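Local coordinates for protein aminofutalosine deaminase (Helicobacter pylori, PDB 7LKK) that deaminates aminofutalosine in the menaquinone pathway, as an iron-binding hydrolase of the amidohydrolase family, at residues A[68-80]-A[365-379]. Numbering follows the deposited sequence.
With FE (Fe (III) ion), chain E.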
loop_
_atom_site.group_PDB
_atom_site.type_symbol
_atom_site.label_atom_id
_atom_site.label_comp_id
_atom_site.label_asym_id
_atom_site.label_seq_id
_atom_site.Cartn_x
_atom_site.Cartn_y
_atom_site.Cartn_z
ATOM N N ASN A 68 -18.662 18.285 -3.960
ATOM C CA ASN A 68 -17.383 17.618 -4.214
ATOM C C ASN A 68 -17.066 16.576 -3.147
ATOM O O ASN A 68 -15.902 16.357 -2.800
ATOM C CB ASN A 68 -16.243 18.633 -4.333
ATOM C CG ASN A 68 -16.404 19.536 -5.536
ATOM O OD1 ASN A 68 -17.117 19.199 -6.483
ATOM N ND2 ASN A 68 -15.751 20.690 -5.506
ATOM N N SER A 69 -18.099 15.924 -2.626
ATOM C CA SER A 69 -17.953 14.960 -1.552
ATOM C C SER A 69 -18.633 13.658 -1.946
ATOM O O SER A 69 -19.385 13.591 -2.921
ATOM C CB SER A 69 -18.536 15.501 -0.241
ATOM O OG SER A 69 -17.945 16.745 0.092
ATOM N N VAL A 70 -18.349 12.611 -1.176
ATOM C CA VAL A 70 -18.930 11.293 -1.388
ATOM C C VAL A 70 -19.709 10.905 -0.142
ATOM O O VAL A 70 -19.171 10.944 0.971
ATOM C CB VAL A 70 -17.854 10.240 -1.710
ATOM C CG1 VAL A 70 -18.447 8.840 -1.660
ATOM C CG2 VAL A 70 -17.237 10.516 -3.076
ATOM N N LEU A 71 -20.974 10.544 -0.333
ATOM C CA LEU A 71 -21.822 9.996 0.716
ATOM C C LEU A 71 -21.939 8.494 0.498
ATOM O O LEU A 71 -22.233 8.047 -0.615
ATOM C CB LEU A 71 -23.203 10.657 0.695
ATOM C CG LEU A 71 -24.306 10.087 1.588
ATOM C CD1 LEU A 71 -23.883 10.109 3.043
ATOM C CD2 LEU A 71 -25.602 10.863 1.393
ATOM N N LEU A 72 -21.704 7.720 1.553
ATOM C CA LEU A 72 -21.684 6.269 1.445
ATOM C C LEU A 72 -21.962 5.687 2.825
ATOM O O LEU A 72 -21.927 6.411 3.830
ATOM C CB LEU A 72 -20.337 5.769 0.888
ATOM C CG LEU A 72 -19.156 5.606 1.849
ATOM C CD1 LEU A 72 -18.124 4.655 1.258
ATOM C CD2 LEU A 72 -18.517 6.950 2.167
ATOM N N PRO A 73 -22.281 4.396 2.909
ATOM C CA PRO A 73 -22.477 3.786 4.230
ATOM C C PRO A 73 -21.184 3.788 5.029
ATOM O O PRO A 73 -20.088 3.689 4.475
ATOM C CB PRO A 73 -22.924 2.356 3.902
ATOM C CG PRO A 73 -23.387 2.402 2.497
ATOM C CD PRO A 73 -22.568 3.447 1.821
ATOM N N ALA A 74 -21.323 3.900 6.348
ATOM C CA ALA A 74 -20.184 3.673 7.225
ATOM C C ALA A 74 -19.606 2.285 6.978
ATOM O O ALA A 74 -20.322 1.337 6.643
ATOM C CB ALA A 74 -20.590 3.827 8.691
ATOM N N PHE A 75 -18.291 2.171 7.136
ATOM C CA PHE A 75 -17.620 0.915 6.849
ATOM C C PHE A 75 -17.891 -0.110 7.944
ATOM O O PHE A 75 -18.261 0.223 9.073
ATOM C CB PHE A 75 -16.114 1.123 6.716
ATOM C CG PHE A 75 -15.709 1.884 5.489
ATOM C CD1 PHE A 75 -16.237 1.562 4.250
ATOM C CD2 PHE A 75 -14.793 2.920 5.576
ATOM C CE1 PHE A 75 -15.863 2.262 3.120
ATOM C CE2 PHE A 75 -14.413 3.624 4.450
ATOM C CZ PHE A 75 -14.950 3.295 3.220
ATOM N N ILE A 76 -17.700 -1.376 7.588
ATOM C CA ILE A 76 -17.697 -2.480 8.537
ATOM C C ILE A 76 -16.322 -3.129 8.472
ATOM O O ILE A 76 -15.871 -3.531 7.392
ATOM C CB ILE A 76 -18.804 -3.503 8.239
ATOM C CG1 ILE A 76 -20.186 -2.903 8.515
ATOM C CG2 ILE A 76 -18.600 -4.761 9.075
ATOM C CD1 ILE A 76 -20.825 -2.245 7.312
ATOM N N ASN A 77 -15.649 -3.211 9.617
ATOM C CA ASN A 77 -14.348 -3.866 9.737
ATOM C C ASN A 77 -14.590 -5.167 10.496
ATOM O O ASN A 77 -14.648 -5.175 11.728
ATOM C CB ASN A 77 -13.340 -2.964 10.446
ATOM C CG ASN A 77 -11.926 -3.518 10.400
ATOM O OD1 ASN A 77 -11.663 -4.526 9.745
ATOM N ND2 ASN A 77 -11.009 -2.859 11.099
ATOM N N ALA A 78 -14.730 -6.267 9.755
ATOM C CA ALA A 78 -15.295 -7.499 10.294
ATOM C C ALA A 78 -14.312 -8.336 11.100
ATOM O O ALA A 78 -14.728 -9.353 11.667
ATOM C CB ALA A 78 -15.865 -8.352 9.158
ATOM N N HIS A 79 -13.035 -7.958 11.164
ATOM C CA HIS A 79 -12.039 -8.787 11.842
ATOM C C HIS A 79 -10.888 -7.908 12.310
ATOM O O HIS A 79 -10.076 -7.463 11.493
ATOM C CB HIS A 79 -11.537 -9.894 10.919
ATOM C CG HIS A 79 -10.645 -10.889 11.596
ATOM N ND1 HIS A 79 -11.136 -11.955 12.320
ATOM C CD2 HIS A 79 -9.295 -10.983 11.656
ATOM C CE1 HIS A 79 -10.128 -12.662 12.796
ATOM N NE2 HIS A 79 -9.001 -12.094 12.407
ATOM N N THR A 80 -10.812 -7.665 13.618
ATOM C CA THR A 80 -9.675 -6.965 14.196
ATOM C C THR A 80 -9.396 -7.535 15.580
ATOM O O THR A 80 -10.263 -8.149 16.206
ATOM C CB THR A 80 -9.912 -5.451 14.273
ATOM O OG1 THR A 80 -8.714 -4.800 14.713
ATOM C CG2 THR A 80 -11.038 -5.140 15.243
ATOM N N THR A 365 -18.309 -2.659 2.973
ATOM C CA THR A 365 -19.629 -2.177 3.355
ATOM C C THR A 365 -20.635 -3.321 3.433
ATOM O O THR A 365 -20.764 -3.966 4.478
ATOM C CB THR A 365 -20.115 -1.098 2.380
ATOM O OG1 THR A 365 -20.121 -1.613 1.043
ATOM C CG2 THR A 365 -19.207 0.129 2.444
ATOM N N ARG A 366 -21.337 -3.585 2.325
ATOM C CA ARG A 366 -22.473 -4.505 2.359
ATOM C C ARG A 366 -22.061 -5.910 2.784
ATOM O O ARG A 366 -22.760 -6.555 3.576
ATOM C CB ARG A 366 -23.148 -4.546 0.988
ATOM C CG ARG A 366 -24.460 -5.309 0.966
ATOM C CD ARG A 366 -25.156 -5.180 -0.380
ATOM N NE ARG A 366 -26.560 -5.575 -0.297
ATOM C CZ ARG A 366 -26.992 -6.826 -0.412
ATOM N NH1 ARG A 366 -26.130 -7.813 -0.618
ATOM N NH2 ARG A 366 -28.287 -7.091 -0.319
ATOM N N HIS A 367 -20.930 -6.403 2.274
ATOM C CA HIS A 367 -20.529 -7.776 2.569
ATOM C C HIS A 367 -20.181 -7.947 4.043
ATOM O O HIS A 367 -20.564 -8.944 4.664
ATOM C CB HIS A 367 -19.352 -8.184 1.680
ATOM C CG HIS A 367 -19.704 -8.290 0.229
ATOM N ND1 HIS A 367 -18.816 -8.745 -0.722
ATOM C CD2 HIS A 367 -20.846 -7.992 -0.437
ATOM C CE1 HIS A 367 -19.396 -8.726 -1.909
ATOM N NE2 HIS A 367 -20.629 -8.274 -1.763
ATOM N N GLY A 368 -19.450 -6.988 4.617
ATOM C CA GLY A 368 -19.138 -7.062 6.034
ATOM C C GLY A 368 -20.374 -6.961 6.907
ATOM O O GLY A 368 -20.464 -7.612 7.950
ATOM N N ALA A 369 -21.341 -6.139 6.492
ATOM C CA ALA A 369 -22.604 -6.058 7.218
ATOM C C ALA A 369 -23.323 -7.400 7.215
ATOM O O ALA A 369 -23.870 -7.820 8.241
ATOM C CB ALA A 369 -23.494 -4.974 6.609
ATOM N N LYS A 370 -23.336 -8.084 6.068
ATOM C CA LYS A 370 -23.950 -9.406 6.000
ATOM C C LYS A 370 -23.196 -10.413 6.858
ATOM O O LYS A 370 -23.810 -11.274 7.500
ATOM C CB LYS A 370 -24.009 -9.881 4.550
ATOM C CG LYS A 370 -25.125 -9.249 3.726
ATOM C CD LYS A 370 -26.431 -9.166 4.504
ATOM C CE LYS A 370 -26.826 -7.723 4.791
ATOM N NZ LYS A 370 -28.303 -7.567 4.916
ATOM N N ALA A 371 -21.866 -10.319 6.886
ATOM C CA ALA A 371 -21.083 -11.242 7.697
ATOM C C ALA A 371 -21.389 -11.076 9.181
ATOM O O ALA A 371 -21.468 -12.062 9.920
ATOM C CB ALA A 371 -19.591 -11.042 7.429
ATOM N N LEU A 372 -21.559 -9.842 9.637
ATOM C CA LEU A 372 -21.820 -9.573 11.043
ATOM C C LEU A 372 -23.312 -9.548 11.380
ATOM O O LEU A 372 -23.671 -9.229 12.515
ATOM C CB LEU A 372 -21.154 -8.248 11.449
ATOM C CG LEU A 372 -19.700 -8.314 11.967
ATOM C CD1 LEU A 372 -18.795 -9.226 11.136
ATOM C CD2 LEU A 372 -19.080 -6.932 12.096
ATOM N N ALA A 373 -24.194 -9.838 10.414
ATOM C CA ALA A 373 -25.648 -9.827 10.635
ATOM C C ALA A 373 -26.095 -8.485 11.215
ATOM O O ALA A 373 -26.859 -8.412 12.188
ATOM C CB ALA A 373 -26.094 -10.984 11.530
ATOM N N LEU A 374 -25.599 -7.420 10.599
ATOM C CA LEU A 374 -25.834 -6.028 10.964
ATOM C C LEU A 374 -26.789 -5.403 9.958
ATOM O O LEU A 374 -26.740 -5.753 8.779
ATOM C CB LEU A 374 -24.461 -5.304 10.898
ATOM C CG LEU A 374 -23.576 -5.086 12.134
ATOM C CD1 LEU A 374 -23.887 -3.900 13.032
ATOM C CD2 LEU A 374 -23.851 -6.391 12.975
ATOM N N ASN A 375 -27.640 -4.460 10.393
ATOM C CA ASN A 375 -28.641 -3.855 9.489
ATOM C C ASN A 375 -28.114 -2.545 8.895
ATOM O O ASN A 375 -28.710 -1.472 9.014
ATOM C CB ASN A 375 -29.977 -3.628 10.199
ATOM C CG ASN A 375 -31.061 -3.145 9.262
ATOM O OD1 ASN A 375 -31.121 -3.550 8.108
ATOM N ND2 ASN A 375 -31.944 -2.288 9.769
ATOM N N ASN A 376 -26.972 -2.651 8.234
ATOM C CA ASN A 376 -26.322 -1.475 7.681
ATOM C C ASN A 376 -25.489 -1.909 6.481
ATOM O O ASN A 376 -25.786 -2.920 5.836
ATOM C CB ASN A 376 -25.498 -0.773 8.776
ATOM C CG ASN A 376 -24.430 -1.675 9.381
ATOM O OD1 ASN A 376 -24.171 -2.778 8.898
ATOM N ND2 ASN A 376 -23.803 -1.200 10.448
ATOM N N GLY A 377 -24.457 -1.129 6.171
ATOM C CA GLY A 377 -23.579 -1.405 5.058
ATOM C C GLY A 377 -24.134 -1.051 3.701
ATOM O O GLY A 377 -23.481 -1.340 2.694
ATOM N N GLU A 378 -25.307 -0.425 3.639
ATOM C CA GLU A 378 -25.937 -0.123 2.362
ATOM C C GLU A 378 -26.907 1.031 2.558
ATOM O O GLU A 378 -27.599 1.100 3.577
ATOM C CB GLU A 378 -26.665 -1.356 1.808
ATOM C CG GLU A 378 -27.533 -1.094 0.585
ATOM C CD GLU A 378 -28.131 -2.368 0.020
ATOM O OE1 GLU A 378 -28.752 -2.308 -1.060
ATOM O OE2 GLU A 378 -27.978 -3.432 0.661
ATOM N N ILE A 379 -26.953 1.936 1.583
ATOM C CA ILE A 379 -27.877 3.064 1.618
ATOM C C ILE A 379 -29.193 2.573 1.026
ATOM O O ILE A 379 -29.382 2.557 -0.194
ATOM C CB ILE A 379 -27.323 4.281 0.873
ATOM C CG1 ILE A 379 -26.087 4.814 1.595
ATOM C CG2 ILE A 379 -28.376 5.376 0.780
ATOM C CD1 ILE A 379 -25.505 6.066 0.980
HETATM FE FE FE E . -7.151 -12.488 13.245
HETATM O O HOH W 1 -22.810 0.869 7.665
#
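With CG1 turned back beside its own backbone N (chi1 -69°) and CD1 swung to an unusual chi2 of 92°, I76 drops its side chain onto the first turn of helix 366-371. CD1 ends 3.3 Å from T365 O and also touches the CB of A369 and the CA of G377, while the other branch, CG2, rests directly on the helix backbone, 3.6 Å from G368 C, as the glycine has no side chain to intervene. N376 reaches I76 from the opposite direction; its OD1, buried without a polar partner, faces CD1, while ND2 bonds to S132. Two residues along the strand, A78 CB meets L372 CD1 at 3.6 Å. This is the outside of the first strand of the amidohydrolase TIM barrel, with the helix laid over it; the same strand goes on to H79, whose NE2 binds the iron at 2.1 Å alongside H81, H221 and D328. Toward the small beta domain the packing passes to P73: its CG rests 3.6 Å from E378 CA, and the P73 and I379 side chains cross at about a right angle, P73 CG 3.7 Å from I379 CG1. Between these two patches a water bridges the backbones, donating to A74 O and accepting from G377 N at 3.0 Å.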